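Local coordinates for protein putative adhesin (Komagataella phaffii, PDB 5FX8) that is a putative cell-wall adhesion protein, represented here by its N-terminal domain, and may take part in cell-cell interaction through salt bridges and hydrogen bonds, at residues 48-53 / 110-115; 126-131 / 139-144; 183-188 / 267-272; 273-278 / 302-307. All blocks are in the same frame, centred on the assembly; numbering follows the deposited sequence.

Contact 1 (48-53 / 110-115); sequences VSIPNE and FTLKLS
Glu53 and Ser115 join the two segments through the backbone. Ser115 N donates a hydrogen bond to Glu53 O at 2.7 Å, with an N-H...O angle of 157°. The same oxygen receives a CA-H...O contact from Leu114 CA at 3.2 Å. Two neighbouring residues of 110-115 therefore hold one carbonyl of 48-53.

A water adds a second polar link. It lies 3.0 Å from Ser115 OG and gives a weak hydrogen bond to Asn52 O. Ser115 OG also accepts from the backbone N of Phe118. It stands between its own backbone N and carbonyl carbon (chi1 64°), and in this position it caps the start of helix 116-120.

The apolar contacts are looser. Ile50 CG2 faces Leu112 CD1 at 4.5 Å, and both side chains start toward the other segment. Leu90 packs on Ile50, while Val27 and Phe56 pack on Leu112. Further along, Leu114 CD2 lies 4.2 Å from Glu53 CB. The carboxylate of Glu53 leads away from this contact, and its OE2 is hydrogen-bonded to His127 NE2.

The Glu53 bond stands at the end of the antiparallel pairing of strands 54-55 and 101-114. The arrangement is a strand end running into a serine N-cap, within the beta-rich first cohesin-like domain.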
loop_
_atom_site.group_PDB
_atom_site.type_symbol
_atom_site.label_atom_id
_atom_site.label_comp_id
_atom_site.label_asym_id
_atom_site.label_seq_id
_atom_site.Cartn_x
_atom_site.Cartn_y
_atom_site.Cartn_z
ATOM N N VAL C 48 -37.779 16.337 68.979
ATOM C CA VAL C 48 -37.780 15.398 67.859
ATOM C C VAL C 48 -36.381 14.835 67.707
ATOM O O VAL C 48 -35.415 15.589 67.564
ATOM C CB VAL C 48 -38.211 16.027 66.519
ATOM C CG1 VAL C 48 -38.385 14.937 65.501
ATOM C CG2 VAL C 48 -39.484 16.782 66.636
ATOM N N SER C 49 -36.268 13.521 67.721
ATOM C CA SER C 49 -34.959 12.916 67.586
ATOM C C SER C 49 -34.628 12.793 66.111
ATOM O O SER C 49 -35.501 12.536 65.286
ATOM C CB SER C 49 -34.922 11.556 68.258
ATOM O OG SER C 49 -35.785 10.674 67.585
ATOM N N ILE C 50 -33.376 13.052 65.779
ATOM C CA ILE C 50 -32.868 12.912 64.421
ATOM C C ILE C 50 -32.080 11.609 64.370
ATOM O O ILE C 50 -31.246 11.377 65.249
ATOM C CB ILE C 50 -31.983 14.113 64.024
ATOM C CG1 ILE C 50 -32.811 15.279 63.480
ATOM C CG2 ILE C 50 -30.961 13.719 62.973
ATOM C CD1 ILE C 50 -33.672 15.941 64.482
ATOM N N PRO C 51 -32.332 10.732 63.403
ATOM C CA PRO C 51 -31.586 9.471 63.335
ATOM C C PRO C 51 -30.102 9.703 63.131
ATOM O O PRO C 51 -29.691 10.625 62.439
ATOM C CB PRO C 51 -32.207 8.762 62.130
ATOM C CG PRO C 51 -32.861 9.818 61.355
ATOM C CD PRO C 51 -33.330 10.834 62.331
ATOM N N ASN C 52 -29.289 8.834 63.729
ATOM C CA ASN C 52 -27.842 9.042 63.724
ATOM C C ASN C 52 -27.247 9.124 62.324
ATOM O O ASN C 52 -26.138 9.634 62.175
ATOM C CB ASN C 52 -27.159 7.930 64.503
ATOM C CG ASN C 52 -27.684 7.824 65.902
ATOM O OD1 ASN C 52 -28.026 8.837 66.505
ATOM N ND2 ASN C 52 -27.780 6.607 66.426
ATOM N N GLU C 53 -27.942 8.635 61.300
ATOM C CA GLU C 53 -27.355 8.651 59.974
ATOM C C GLU C 53 -27.352 10.051 59.378
ATOM O O GLU C 53 -26.574 10.308 58.454
ATOM C CB GLU C 53 -28.082 7.664 59.051
ATOM C CG GLU C 53 -29.583 7.777 59.048
ATOM C CD GLU C 53 -30.234 6.859 60.031
ATOM O OE1 GLU C 53 -29.674 6.643 61.120
ATOM O OE2 GLU C 53 -31.307 6.331 59.699
ATOM N N PHE C 110 -34.147 21.845 57.661
ATOM C CA PHE C 110 -32.705 21.943 57.673
ATOM C C PHE C 110 -32.146 21.009 56.611
ATOM O O PHE C 110 -32.782 20.020 56.243
ATOM C CB PHE C 110 -32.129 21.563 59.018
ATOM C CG PHE C 110 -32.571 22.429 60.136
ATOM C CD1 PHE C 110 -31.906 23.610 60.420
ATOM C CD2 PHE C 110 -33.628 22.051 60.944
ATOM C CE1 PHE C 110 -32.295 24.404 61.494
ATOM C CE2 PHE C 110 -34.025 22.838 62.011
ATOM C CZ PHE C 110 -33.361 24.016 62.282
ATOM N N THR C 111 -30.951 21.334 56.111
ATOM C CA THR C 111 -30.260 20.490 55.149
ATOM C C THR C 111 -29.189 19.700 55.890
ATOM O O THR C 111 -28.286 20.273 56.500
ATOM C CB THR C 111 -29.654 21.292 53.991
ATOM O OG1 THR C 111 -28.640 22.172 54.476
ATOM C CG2 THR C 111 -30.697 22.098 53.281
ATOM N N LEU C 112 -29.290 18.385 55.822
ATOM C CA LEU C 112 -28.360 17.497 56.494
ATOM C C LEU C 112 -27.633 16.651 55.459
ATOM O O LEU C 112 -28.087 16.487 54.328
ATOM C CB LEU C 112 -29.094 16.593 57.494
ATOM C CG LEU C 112 -30.005 17.329 58.465
ATOM C CD1 LEU C 112 -30.692 16.377 59.401
ATOM C CD2 LEU C 112 -29.183 18.270 59.260
ATOM N N LYS C 113 -26.487 16.127 55.858
ATOM C CA LYS C 113 -25.737 15.150 55.089
ATOM C C LYS C 113 -25.795 13.799 55.788
ATOM O O LYS C 113 -26.006 13.710 56.998
ATOM C CB LYS C 113 -24.279 15.575 54.935
ATOM C CG LYS C 113 -24.045 16.793 54.083
ATOM C CD LYS C 113 -24.508 16.591 52.648
ATOM C CE LYS C 113 -23.691 17.430 51.671
ATOM N NZ LYS C 113 -22.244 17.011 51.649
ATOM N N LEU C 114 -25.588 12.736 55.024
ATOM C CA LEU C 114 -25.462 11.422 55.628
ATOM C C LEU C 114 -24.095 11.288 56.279
ATOM O O LEU C 114 -23.100 11.775 55.753
ATOM C CB LEU C 114 -25.663 10.334 54.582
ATOM C CG LEU C 114 -27.109 10.101 54.139
ATOM C CD1 LEU C 114 -27.125 9.279 52.889
ATOM C CD2 LEU C 114 -27.884 9.398 55.228
ATOM N N SER C 115 -24.046 10.632 57.432
ATOM C CA SER C 115 -22.773 10.441 58.120
ATOM C C SER C 115 -21.832 9.521 57.344
ATOM O O SER C 115 -22.254 8.654 56.580
ATOM C CB SER C 115 -23.001 9.854 59.509
ATOM O OG SER C 115 -23.572 8.565 59.426
HETATM O O HOH W 1 -24.351 6.984 61.809
#

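Contact 2 (126-131 / 139-144); sequences QHTFDF and SPSVDL
The ring of Phe131 meets Pro140 at its edge. Pro140 CG lies near the ring plane, 3.8 Å from Phe131 CE1, and Pro140 CD lies in that plane. The two side chains cross at about a right angle. The Phe129 ring approaches Val142 obliquely, with CE2 4.0 Å from Val142 CB. One face of the Phe129 ring carries His127 CD2, 3.5 Å above the plane and offset toward the rim. Phe129 CD1 in turn lies in plane at the edge of the imidazole. Leu144 CD1 packs 4.1 Å from His127 CB. The polar end of the imidazole is turned to Glu53.

The backbones pair antiparallel. His127 N donates to Val142 O at 2.7 Å, and Val142 N returns a bond to His127 O at 2.9 Å. Phe129 N reaches Pro140 O at 3.0 Å.

The sheet face with Gln126, Thr128 and Ser141 is polar. Gln126 is bent at chi2 and brings its amide beside Ser141 OG. That hydroxyl makes a weak bond to His127 O. Farther along, Ser139 OG donates to Asp130 OD1 at 2.7 Å, on the anti side and 29° out of the carboxylate plane.

These residues form a beta hairpin of strands 126-132 and 137-144. Strand 18-19 runs parallel to 137-144 on its other side. Phe129 and Phe131 lie against strands 4-11 and 54-55, and Phe25 of strand 25-31 touches Val142.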
loop_
_atom_site.group_PDB
_atom_site.type_symbol
_atom_site.label_atom_id
_atom_site.label_comp_id
_atom_site.label_asym_id
_atom_site.label_seq_id
_atom_site.Cartn_x
_atom_site.Cartn_y
_atom_site.Cartn_z
ATOM N N GLN C 126 -33.543 1.725 48.953
ATOM C CA GLN C 126 -34.507 2.324 49.860
ATOM C C GLN C 126 -34.015 2.307 51.297
ATOM O O GLN C 126 -33.588 1.270 51.810
ATOM C CB GLN C 126 -35.835 1.599 49.768
ATOM C CG GLN C 126 -36.687 1.768 50.991
ATOM C CD GLN C 126 -38.130 1.987 50.649
ATOM O OE1 GLN C 126 -38.457 2.285 49.508
ATOM N NE2 GLN C 126 -39.006 1.853 51.637
ATOM N N HIS C 127 -34.086 3.472 51.943
ATOM C CA HIS C 127 -33.706 3.662 53.333
ATOM C C HIS C 127 -34.744 4.546 53.989
ATOM O O HIS C 127 -35.125 5.569 53.418
ATOM C CB HIS C 127 -32.342 4.316 53.433
ATOM C CG HIS C 127 -31.888 4.549 54.832
ATOM N ND1 HIS C 127 -31.377 3.544 55.621
ATOM C CD2 HIS C 127 -31.846 5.676 55.579
ATOM C CE1 HIS C 127 -31.037 4.039 56.795
ATOM N NE2 HIS C 127 -31.315 5.331 56.797
ATOM N N THR C 128 -35.210 4.162 55.170
ATOM C CA THR C 128 -36.171 4.967 55.911
ATOM C C THR C 128 -35.481 5.608 57.099
ATOM O O THR C 128 -34.616 4.997 57.728
ATOM C CB THR C 128 -37.340 4.140 56.412
ATOM O OG1 THR C 128 -36.929 3.470 57.608
ATOM C CG2 THR C 128 -37.766 3.131 55.368
ATOM N N PHE C 129 -35.859 6.846 57.392
ATOM C CA PHE C 129 -35.307 7.587 58.518
ATOM C C PHE C 129 -36.367 7.640 59.598
ATOM O O PHE C 129 -37.512 7.988 59.317
ATOM C CB PHE C 129 -34.916 9.014 58.132
ATOM C CG PHE C 129 -34.002 9.123 56.958
ATOM C CD1 PHE C 129 -32.640 8.989 57.116
ATOM C CD2 PHE C 129 -34.497 9.423 55.715
ATOM C CE1 PHE C 129 -31.808 9.124 56.061
ATOM C CE2 PHE C 129 -33.664 9.558 54.658
ATOM C CZ PHE C 129 -32.321 9.410 54.829
ATOM N N ASP C 130 -35.995 7.292 60.818
ATOM C CA ASP C 130 -36.936 7.262 61.933
ATOM C C ASP C 130 -36.766 8.513 62.792
ATOM O O ASP C 130 -35.744 8.684 63.457
ATOM C CB ASP C 130 -36.734 6.000 62.767
ATOM C CG ASP C 130 -37.120 4.751 62.028
ATOM O OD1 ASP C 130 -37.967 4.845 61.122
ATOM O OD2 ASP C 130 -36.575 3.675 62.350
ATOM N N PHE C 131 -37.769 9.382 62.785
ATOM C CA PHE C 131 -37.843 10.512 63.709
ATOM C C PHE C 131 -38.847 10.183 64.817
ATOM O O PHE C 131 -40.010 9.871 64.540
ATOM C CB PHE C 131 -38.240 11.794 62.974
ATOM C CG PHE C 131 -37.304 12.164 61.861
ATOM C CD1 PHE C 131 -37.509 11.684 60.582
ATOM C CD2 PHE C 131 -36.212 12.972 62.095
ATOM C CE1 PHE C 131 -36.661 11.994 59.573
ATOM C CE2 PHE C 131 -35.361 13.290 61.081
ATOM C CZ PHE C 131 -35.583 12.792 59.817
ATOM N N SER C 139 -41.524 8.130 59.665
ATOM C CA SER C 139 -40.561 7.318 58.922
ATOM C C SER C 139 -40.612 7.592 57.430
ATOM O O SER C 139 -40.973 6.711 56.644
ATOM C CB SER C 139 -40.800 5.837 59.182
ATOM O OG SER C 139 -40.491 5.555 60.515
ATOM N N PRO C 140 -40.212 8.787 56.998
ATOM C CA PRO C 140 -40.074 9.035 55.562
ATOM C C PRO C 140 -39.015 8.140 54.948
ATOM O O PRO C 140 -38.094 7.658 55.610
ATOM C CB PRO C 140 -39.652 10.500 55.495
ATOM C CG PRO C 140 -38.975 10.731 56.789
ATOM C CD PRO C 140 -39.750 9.937 57.791
ATOM N N SER C 141 -39.142 7.948 53.642
ATOM C CA SER C 141 -38.299 7.006 52.929
ATOM C C SER C 141 -37.619 7.672 51.744
ATOM O O SER C 141 -38.206 8.521 51.077
ATOM C CB SER C 141 -39.115 5.819 52.464
ATOM O OG SER C 141 -38.355 4.644 52.605
ATOM N N VAL C 142 -36.383 7.259 51.483
ATOM C CA VAL C 142 -35.585 7.758 50.370
ATOM C C VAL C 142 -34.835 6.598 49.715
ATOM O O VAL C 142 -34.314 5.715 50.401
ATOM C CB VAL C 142 -34.622 8.855 50.865
ATOM C CG1 VAL C 142 -33.382 8.918 50.013
ATOM C CG2 VAL C 142 -35.330 10.185 50.855
ATOM N N ASP C 143 -34.763 6.609 48.386
ATOM C CA ASP C 143 -34.034 5.593 47.628
ATOM C C ASP C 143 -32.593 6.036 47.382
ATOM O O ASP C 143 -32.359 7.026 46.684
ATOM C CB ASP C 143 -34.736 5.328 46.298
ATOM C CG ASP C 143 -34.295 4.030 45.650
ATOM O OD1 ASP C 143 -33.946 3.081 46.382
ATOM O OD2 ASP C 143 -34.327 3.951 44.407
ATOM N N LEU C 144 -31.632 5.292 47.934
ATOM C CA LEU C 144 -30.213 5.613 47.782
ATOM C C LEU C 144 -29.716 4.990 46.484
ATOM O O LEU C 144 -29.356 3.815 46.423
ATOM C CB LEU C 144 -29.412 5.145 48.989
ATOM C CG LEU C 144 -29.813 5.809 50.313
ATOM C CD1 LEU C 144 -28.932 5.344 51.439
ATOM C CD2 LEU C 144 -29.821 7.330 50.254
#

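Contact 3 (183-188 / 267-272); sequences TVQTPG and SNLADD
Gln185 and Ser267 point their side chains at each other across the contact. The Gln185 chain is extended beyond CG (chi2 171°) and carries its amide to the hydroxyl of Ser267. Gln185 CD lies 3.4 Å from Ser267 OG. Ser267 OG is anti to its backbone N (chi1 -175°), which turns it into the space between the segments. Phe190 touches both side chains, and Trp165 packs on Ser267.

Leu269 comes in from the side. Its CD2 methyl approaches the chain at Gly188. Leu269 CD2 is 3.7 Å from Gly188 CA. Gly188 has no side chain, and its CA is met directly by three groups. Besides the Leu269 methyl, Ser267 OG and Asn268 O each lie 3.7 Å from Gly188 CA. The Asn268 side chain starts away from this contact and touches Asp191. A cis peptide precedes Pro187, in the turn that brings Gly188 here. The CA atoms of Gly188 and Leu269 are 5.0 Å apart.

The contact joins the two sheets of the second cohesin-like domain. Strand 176-186 belongs to one and is bonded on its flanks to 246-252 and 275-286. Strand 260-268 belongs to the other and lies between 162-170 and 189-200. Pro187 and Gly188 lead from the first sheet into 189-200, while the residues after Asn268 lead back into 275-286. Two chain crossings between the sheets therefore meet here.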
loop_
_atom_site.group_PDB
_atom_site.type_symbol
_atom_site.label_atom_id
_atom_site.label_comp_id
_atom_site.label_asym_id
_atom_site.label_seq_id
_atom_site.Cartn_x
_atom_site.Cartn_y
_atom_site.Cartn_z
ATOM N N THR C 183 -16.519 25.528 32.449
ATOM C CA THR C 183 -17.048 25.842 33.769
ATOM C C THR C 183 -16.934 27.337 34.010
ATOM O O THR C 183 -15.910 27.934 33.687
ATOM C CB THR C 183 -16.264 25.128 34.883
ATOM O OG1 THR C 183 -15.900 23.817 34.460
ATOM C CG2 THR C 183 -17.097 24.992 36.141
ATOM N N VAL C 184 -17.971 27.939 34.592
ATOM C CA VAL C 184 -17.879 29.278 35.160
ATOM C C VAL C 184 -18.383 29.247 36.600
ATOM O O VAL C 184 -19.360 28.564 36.916
ATOM C CB VAL C 184 -18.660 30.302 34.319
ATOM C CG1 VAL C 184 -18.338 30.146 32.929
ATOM C CG2 VAL C 184 -20.107 30.161 34.491
ATOM N N GLN C 185 -17.712 29.980 37.478
ATOM C CA GLN C 185 -18.124 29.988 38.869
ATOM C C GLN C 185 -17.757 31.314 39.536
ATOM O O GLN C 185 -16.755 31.939 39.187
ATOM C CB GLN C 185 -17.500 28.810 39.608
ATOM C CG GLN C 185 -16.704 29.210 40.777
ATOM C CD GLN C 185 -16.280 28.065 41.624
ATOM O OE1 GLN C 185 -15.666 28.265 42.661
ATOM N NE2 GLN C 185 -16.593 26.855 41.200
ATOM N N THR C 186 -18.599 31.749 40.472
ATOM C CA THR C 186 -18.303 32.888 41.342
ATOM C C THR C 186 -18.659 32.456 42.736
ATOM O O THR C 186 -19.688 31.828 42.925
ATOM C CB THR C 186 -19.114 34.159 40.993
ATOM O OG1 THR C 186 -20.506 33.890 41.182
ATOM C CG2 THR C 186 -18.898 34.567 39.578
ATOM N N PRO C 187 -17.844 32.817 43.729
ATOM C CA PRO C 187 -16.655 33.656 43.670
ATOM C C PRO C 187 -15.324 32.923 43.673
ATOM O O PRO C 187 -14.308 33.595 43.843
ATOM C CB PRO C 187 -16.764 34.445 44.956
ATOM C CG PRO C 187 -17.258 33.426 45.902
ATOM C CD PRO C 187 -18.264 32.618 45.125
ATOM N N GLY C 188 -15.299 31.611 43.516
ATOM C CA GLY C 188 -14.052 30.886 43.689
ATOM C C GLY C 188 -12.963 31.297 42.708
ATOM O O GLY C 188 -13.168 32.036 41.744
ATOM N N SER C 267 -11.123 24.312 43.176
ATOM C CA SER C 267 -11.455 25.716 43.341
ATOM C C SER C 267 -11.178 26.109 44.787
ATOM O O SER C 267 -11.835 25.615 45.705
ATOM C CB SER C 267 -12.907 25.973 42.962
ATOM O OG SER C 267 -13.201 27.350 43.005
ATOM N N ASN C 268 -10.195 26.978 44.990
ATOM C CA ASN C 268 -9.936 27.548 46.304
ATOM C C ASN C 268 -10.935 28.659 46.618
ATOM O O ASN C 268 -11.276 29.468 45.756
ATOM C CB ASN C 268 -8.508 28.071 46.366
ATOM C CG ASN C 268 -7.492 26.956 46.335
ATOM O OD1 ASN C 268 -7.578 26.018 47.122
ATOM N ND2 ASN C 268 -6.538 27.029 45.413
ATOM N N LEU C 269 -11.418 28.683 47.862
ATOM C CA LEU C 269 -12.415 29.653 48.299
ATOM C C LEU C 269 -11.881 30.516 49.437
ATOM O O LEU C 269 -11.059 30.075 50.243
ATOM C CB LEU C 269 -13.689 28.951 48.761
ATOM C CG LEU C 269 -14.300 27.999 47.738
ATOM C CD1 LEU C 269 -15.372 27.129 48.368
ATOM C CD2 LEU C 269 -14.869 28.786 46.575
ATOM N N ALA C 270 -12.363 31.751 49.508
ATOM C CA ALA C 270 -12.121 32.554 50.696
ATOM C C ALA C 270 -12.820 31.925 51.886
ATOM O O ALA C 270 -13.837 31.248 51.745
ATOM C CB ALA C 270 -12.623 33.981 50.508
ATOM N N ASP C 271 -12.275 32.163 53.074
ATOM C CA ASP C 271 -12.870 31.558 54.258
ATOM C C ASP C 271 -14.259 32.092 54.564
ATOM O O ASP C 271 -15.012 31.419 55.261
ATOM C CB ASP C 271 -11.966 31.749 55.467
ATOM C CG ASP C 271 -10.832 30.756 55.500
ATOM O OD1 ASP C 271 -10.931 29.716 54.809
ATOM O OD2 ASP C 271 -9.850 31.004 56.229
ATOM N N ASP C 272 -14.622 33.267 54.052
ATOM C CA ASP C 272 -15.930 33.856 54.298
ATOM C C ASP C 272 -16.956 33.483 53.238
ATOM O O ASP C 272 -17.985 34.160 53.121
ATOM C CB ASP C 272 -15.824 35.376 54.388
ATOM C CG ASP C 272 -15.506 36.021 53.059
ATOM O OD1 ASP C 272 -14.309 36.160 52.737
ATOM O OD2 ASP C 272 -16.448 36.410 52.339
#

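Contact 4 (273-278 / 302-307); sequences VLEVQN and PFYRAS
Arg305 reaches back to Val273. Its chain is bent at chi3 (106°), and NH1 donates to Val273 O at 2.8 Å. The oxygen lies at the edge of the guanidinium, near its plane. NH1 also bonds to Ala270 O, and Tyr59 makes a cation-pi contact with the group. NH1 is thus held by two carbonyls, with a ring beside the group.

Glu275 and Tyr304 lie side by side and point the same way. Glu275 is extended beyond CG, with CG anti to the backbone N (chi1 171°). Its OE2 lies 3.6 Å from Tyr304 CE1, and the carboxylate and ring planes are 31° apart. Arg308 makes a cation-pi contact with the tyrosine.

Val276 and Phe303 share the other side of the sheet. Their CB atoms are 4.1 Å apart, and Trp165 packs on both.

Val276 N bonds to Phe303 O, and Phe303 N to Val276 O, both at 3.0 Å. Next, Arg305 N donates to Leu274 O at 3.1 Å. A water bonded to Leu274 O and Ala306 N extends the link.

This is an antiparallel beta hairpin of strands 275-286 and 294-304 at the edge of a sheet in the cohesin-like fold.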
loop_
_atom_site.group_PDB
_atom_site.type_symbol
_atom_site.label_atom_id
_atom_site.label_comp_id
_atom_site.label_asym_id
_atom_site.label_seq_id
_atom_site.Cartn_x
_atom_site.Cartn_y
_atom_site.Cartn_z
ATOM N N VAL C 273 -16.692 32.446 52.453
ATOM C CA VAL C 273 -17.606 31.992 51.415
ATOM C C VAL C 273 -18.388 30.823 51.975
ATOM O O VAL C 273 -17.802 29.905 52.557
ATOM C CB VAL C 273 -16.853 31.582 50.138
ATOM C CG1 VAL C 273 -17.821 31.343 48.993
ATOM C CG2 VAL C 273 -15.874 32.639 49.757
ATOM N N LEU C 274 -19.704 30.853 51.817
ATOM C CA LEU C 274 -20.540 29.753 52.280
ATOM C C LEU C 274 -21.278 29.051 51.158
ATOM O O LEU C 274 -21.828 27.978 51.384
ATOM C CB LEU C 274 -21.569 30.247 53.311
ATOM C CG LEU C 274 -21.044 31.048 54.509
ATOM C CD1 LEU C 274 -22.127 31.918 55.167
ATOM C CD2 LEU C 274 -20.429 30.102 55.506
ATOM N N GLU C 275 -21.297 29.622 49.963
ATOM C CA GLU C 275 -22.113 29.155 48.863
ATOM C C GLU C 275 -21.414 29.587 47.581
ATOM O O GLU C 275 -20.751 30.630 47.547
ATOM C CB GLU C 275 -23.536 29.722 48.979
ATOM C CG GLU C 275 -24.445 29.495 47.774
ATOM C CD GLU C 275 -25.763 30.282 47.858
ATOM O OE1 GLU C 275 -25.780 31.353 48.498
ATOM O OE2 GLU C 275 -26.786 29.829 47.293
ATOM N N VAL C 276 -21.546 28.767 46.536
ATOM C CA VAL C 276 -20.833 28.953 45.273
ATOM C C VAL C 276 -21.765 28.604 44.116
ATOM O O VAL C 276 -22.314 27.500 44.073
ATOM C CB VAL C 276 -19.555 28.086 45.229
ATOM C CG1 VAL C 276 -19.161 27.756 43.820
ATOM C CG2 VAL C 276 -18.437 28.805 45.865
ATOM N N GLN C 277 -21.936 29.533 43.172
ATOM C CA GLN C 277 -22.653 29.244 41.932
ATOM C C GLN C 277 -21.678 28.646 40.923
ATOM O O GLN C 277 -20.556 29.136 40.774
ATOM C CB GLN C 277 -23.307 30.498 41.357
ATOM C CG GLN C 277 -24.176 31.252 42.345
ATOM C CD GLN C 277 -25.355 30.428 42.831
ATOM O OE1 GLN C 277 -26.143 29.914 42.026
ATOM N NE2 GLN C 277 -25.478 30.284 44.155
ATOM N N ASN C 278 -22.099 27.571 40.258
ATOM C CA ASN C 278 -21.226 26.857 39.337
ATOM C C ASN C 278 -22.036 26.222 38.227
ATOM O O ASN C 278 -22.968 25.466 38.502
ATOM C CB ASN C 278 -20.437 25.768 40.048
ATOM C CG ASN C 278 -19.550 24.995 39.103
ATOM O OD1 ASN C 278 -20.018 24.184 38.316
ATOM N ND2 ASN C 278 -18.266 25.250 39.173
ATOM N N PRO C 302 -25.328 24.139 42.568
ATOM C CA PRO C 302 -24.418 24.926 43.411
ATOM C C PRO C 302 -23.636 24.094 44.403
ATOM O O PRO C 302 -23.871 22.894 44.545
ATOM C CB PRO C 302 -25.359 25.868 44.168
ATOM C CG PRO C 302 -26.608 25.818 43.485
ATOM C CD PRO C 302 -26.725 24.486 42.827
ATOM N N PHE C 303 -22.722 24.742 45.112
ATOM C CA PHE C 303 -21.983 24.136 46.204
ATOM C C PHE C 303 -22.325 24.841 47.505
ATOM O O PHE C 303 -22.472 26.065 47.548
ATOM C CB PHE C 303 -20.489 24.206 45.966
ATOM C CG PHE C 303 -19.665 23.711 47.113
ATOM C CD1 PHE C 303 -19.624 22.376 47.418
ATOM C CD2 PHE C 303 -18.900 24.578 47.857
ATOM C CE1 PHE C 303 -18.856 21.923 48.445
ATOM C CE2 PHE C 303 -18.128 24.125 48.888
ATOM C CZ PHE C 303 -18.105 22.801 49.181
ATOM N N TYR C 304 -22.451 24.050 48.564
ATOM C CA TYR C 304 -22.868 24.534 49.869
ATOM C C TYR C 304 -21.888 24.022 50.905
ATOM O O TYR C 304 -21.437 22.877 50.837
ATOM C CB TYR C 304 -24.276 24.079 50.207
ATOM C CG TYR C 304 -25.366 24.643 49.326
ATOM C CD1 TYR C 304 -25.679 25.999 49.361
ATOM C CD2 TYR C 304 -26.112 23.822 48.499
ATOM C CE1 TYR C 304 -26.674 26.511 48.591
ATOM C CE2 TYR C 304 -27.116 24.332 47.721
ATOM C CZ TYR C 304 -27.392 25.678 47.777
ATOM O OH TYR C 304 -28.388 26.223 47.017
ATOM N N ARG C 305 -21.535 24.879 51.846
ATOM C CA ARG C 305 -20.577 24.472 52.850
ATOM C C ARG C 305 -21.209 24.082 54.176
ATOM O O ARG C 305 -20.570 23.377 54.954
ATOM C CB ARG C 305 -19.545 25.580 53.062
ATOM C CG ARG C 305 -18.707 25.817 51.835
ATOM C CD ARG C 305 -17.705 26.913 52.030
ATOM N NE ARG C 305 -16.354 26.397 52.173
ATOM C CZ ARG C 305 -15.277 27.165 52.180
ATOM N NH1 ARG C 305 -15.409 28.472 52.047
ATOM N NH2 ARG C 305 -14.078 26.631 52.315
ATOM N N ALA C 306 -22.440 24.486 54.450
ATOM C CA ALA C 306 -23.012 24.249 55.762
ATOM C C ALA C 306 -24.475 23.859 55.637
ATOM O O ALA C 306 -25.110 24.077 54.612
ATOM C CB ALA C 306 -22.865 25.486 56.648
ATOM N N SER C 307 -24.999 23.268 56.704
ATOM C CA SER C 307 -26.434 23.039 56.809
ATOM C C SER C 307 -27.176 24.366 56.804
ATOM O O SER C 307 -26.765 25.326 57.448
ATOM C CB SER C 307 -26.755 22.278 58.089
ATOM O OG SER C 307 -26.157 20.996 58.108
HETATM O O HOH W 2 -23.641 27.002 53.173
#

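The four contacts follow one another along the chain, and none nests in or crosses another. Contact 1 closes a loop of 56 residues in the first cohesin-like domain. Contact 2 closes a hairpin, with seven residues between its segments, and touches contact 1, their centres about 11 Å apart. Contact 3 closes the longest loop, 78 residues, between the sheets of the second domain. Contact 4 then closes 23 residues at the edge of one of those sheets. It is joined to contact 3 by the backbone bond between Thr186 and Gln277. At its last residue the chain reaches the first domain: Ser307 OG is hydrogen-bonded to Thr111 O of contact 1. Contact 4 thus connects both halves.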